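Local coordinates for amino acid ABC transporter, periplasmic amino acid-binding protein (Brucella ovis, PDB 4Z9N), which binds glutathione as a periplasmic solute-binding protein and probably delivers its ligand to a membrane ABC transporter, at the interface of chains A and B. Sequence-based numbering; all coordinates share one arbitrary frame. Chains: chain A/B, Amino acid ABC transporter, periplasmic amino acid-binding protein.

The interface of chains A and B. Residues chain A 90-93, 210, 212; chain B 230, 325-326.
B:Pro326 and B:Ile325, from the C-terminal tail of chain B, press into a surface of chain A built from the loop A:Thr90 to A:Thr92, A:Lys210 and A:Pro212, and of all the residues here B:Pro326 buries the most surface. Its carbonyl O accepts a hydrogen bond from the backbone N of A:Ile93, the first residue of helix 93-97, at 3.3 Å. The bond is bent, 141° at the hydrogen, although the N lies nearly on the extension of the C=O; the length and the bend suggest modest strength. The pyrrolidine ring of B:Pro326 sits against the chain A backbone, with CG near the carbonyl oxygens of both A:Trp91 and A:Lys210. Two proline rings reach toward each other, B:Pro326 CD lying 3.7 Å from A:Pro212 CD.

One residue back, B:Ile325 lays both branches on one face of the A:Trp91 indole. Its CD1 stands 3.7 Å from the centroid of the six-membered ring, while the methyl CG2 covers the five-membered ring and also touches the A:Trp91 carbonyl O. With CG anti to the backbone N (chi1 -173°), A:Trp91 turns its indole beside its own carbonyl, and B:Ile325 can meet both at once.

A:Ile93 repeats the theme with the roles of the chains exchanged: it lies over a face of B:Trp230, carried on helix 222-240. CB covers the six-membered ring and CG1, anti to the backbone N (chi1 -174°), the five-membered ring; the tip methyl CD1 continues along the same face, 3.5 Å from both CG and CD2 of B:Trp230. The indole's CZ2 and CH2 lie 3.5 Å from A:Ile93 N, the hydrogen-bond donor. Both chains are copies of one protein related by a two-fold, so the patch recurs with the chains swapped, although the structure alone does not show that the dimer forms in the periplasm. A:Ile93 CA sits over B:Trp230 CZ2, 3.3 Å away.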
loop_
_atom_site.group_PDB
_atom_site.type_symbol
_atom_site.label_atom_id
_atom_site.label_comp_id
_atom_site.label_asym_id
_atom_site.label_seq_id
_atom_site.Cartn_x
_atom_site.Cartn_y
_atom_site.Cartn_z
ATOM N N THR A 90 -6.379 -12.140 -4.303
ATOM C CA THR A 90 -6.713 -11.061 -3.381
ATOM C C THR A 90 -5.933 -11.164 -2.081
ATOM O O THR A 90 -5.846 -12.228 -1.493
ATOM C CB THR A 90 -8.210 -11.059 -3.063
ATOM O OG1 THR A 90 -8.934 -10.890 -4.283
ATOM C CG2 THR A 90 -8.562 -9.913 -2.099
ATOM N N TRP A 91 -5.354 -10.043 -1.670
ATOM C CA TRP A 91 -4.730 -9.898 -0.361
ATOM C C TRP A 91 -5.834 -9.782 0.693
ATOM O O TRP A 91 -6.639 -8.844 0.621
ATOM C CB TRP A 91 -3.855 -8.646 -0.375
ATOM C CG TRP A 91 -2.987 -8.383 0.814
ATOM C CD1 TRP A 91 -3.041 -8.955 2.062
ATOM C CD2 TRP A 91 -1.929 -7.433 0.851
ATOM N NE1 TRP A 91 -2.056 -8.412 2.869
ATOM C CE2 TRP A 91 -1.355 -7.485 2.137
ATOM C CE3 TRP A 91 -1.389 -6.558 -0.101
ATOM C CZ2 TRP A 91 -0.282 -6.677 2.505
ATOM C CZ3 TRP A 91 -0.326 -5.755 0.265
ATOM C CH2 TRP A 91 0.222 -5.827 1.552
ATOM N N THR A 92 -5.874 -10.723 1.646
ATOM C CA THR A 92 -6.833 -10.681 2.762
ATOM C C THR A 92 -6.087 -10.967 4.056
ATOM O O THR A 92 -4.957 -11.487 4.030
ATOM C CB THR A 92 -7.974 -11.723 2.621
ATOM O OG1 THR A 92 -7.434 -13.031 2.841
ATOM C CG2 THR A 92 -8.606 -11.659 1.238
ATOM N N ILE A 93 -6.694 -10.657 5.198
ATOM C CA ILE A 93 -5.966 -10.863 6.446
ATOM C C ILE A 93 -5.657 -12.356 6.653
ATOM O O ILE A 93 -4.541 -12.708 7.048
ATOM C CB ILE A 93 -6.716 -10.233 7.657
ATOM C CG1 ILE A 93 -5.857 -10.343 8.929
ATOM C CG2 ILE A 93 -8.104 -10.857 7.871
ATOM C CD1 ILE A 93 -6.363 -9.503 10.081
ATOM N N LYS A 210 -13.943 -5.475 -1.789
ATOM C CA LYS A 210 -12.591 -5.053 -2.181
ATOM C C LYS A 210 -11.754 -6.280 -2.516
ATOM O O LYS A 210 -11.709 -7.227 -1.729
ATOM C CB LYS A 210 -11.935 -4.245 -1.061
ATOM C CG LYS A 210 -12.661 -2.926 -0.775
ATOM C CD LYS A 210 -12.084 -2.174 0.432
ATOM C CE LYS A 210 -12.408 -2.873 1.750
ATOM N NZ LYS A 210 -11.991 -2.032 2.919
ATOM N N PRO A 212 -8.072 -6.428 -3.684
ATOM C CA PRO A 212 -6.751 -5.954 -4.126
ATOM C C PRO A 212 -5.896 -7.143 -4.541
ATOM O O PRO A 212 -5.589 -7.995 -3.694
ATOM C CB PRO A 212 -6.200 -5.248 -2.880
ATOM C CG PRO A 212 -6.896 -5.958 -1.710
ATOM C CD PRO A 212 -8.273 -6.276 -2.231
ATOM N N TRP B 230 -2.132 -5.050 10.448
ATOM C CA TRP B 230 -3.555 -5.260 10.495
ATOM C C TRP B 230 -4.231 -4.392 11.551
ATOM O O TRP B 230 -5.426 -4.147 11.446
ATOM C CB TRP B 230 -3.838 -6.751 10.654
ATOM C CG TRP B 230 -3.687 -7.341 9.312
ATOM C CD1 TRP B 230 -2.619 -8.045 8.828
ATOM C CD2 TRP B 230 -4.587 -7.168 8.209
ATOM N NE1 TRP B 230 -2.819 -8.354 7.505
ATOM C CE2 TRP B 230 -4.023 -7.837 7.101
ATOM C CE3 TRP B 230 -5.833 -6.544 8.063
ATOM C CZ2 TRP B 230 -4.653 -7.882 5.853
ATOM C CZ3 TRP B 230 -6.465 -6.598 6.828
ATOM C CH2 TRP B 230 -5.873 -7.262 5.735
ATOM N N ILE B 325 -7.190 -2.918 3.494
ATOM C CA ILE B 325 -7.165 -4.232 2.874
ATOM C C ILE B 325 -8.223 -5.070 3.582
ATOM O O ILE B 325 -8.425 -4.911 4.780
ATOM C CB ILE B 325 -5.721 -4.824 2.956
ATOM C CG1 ILE B 325 -4.736 -3.877 2.274
ATOM C CG2 ILE B 325 -5.623 -6.190 2.304
ATOM C CD1 ILE B 325 -3.301 -4.254 2.508
ATOM N N PRO B 326 -8.955 -5.917 2.840
ATOM C CA PRO B 326 -10.111 -6.572 3.462
ATOM C C PRO B 326 -9.795 -7.538 4.597
ATOM O O PRO B 326 -8.882 -8.353 4.511
ATOM C CB PRO B 326 -10.759 -7.323 2.296
ATOM C CG PRO B 326 -9.681 -7.430 1.237
ATOM C CD PRO B 326 -8.896 -6.159 1.386
#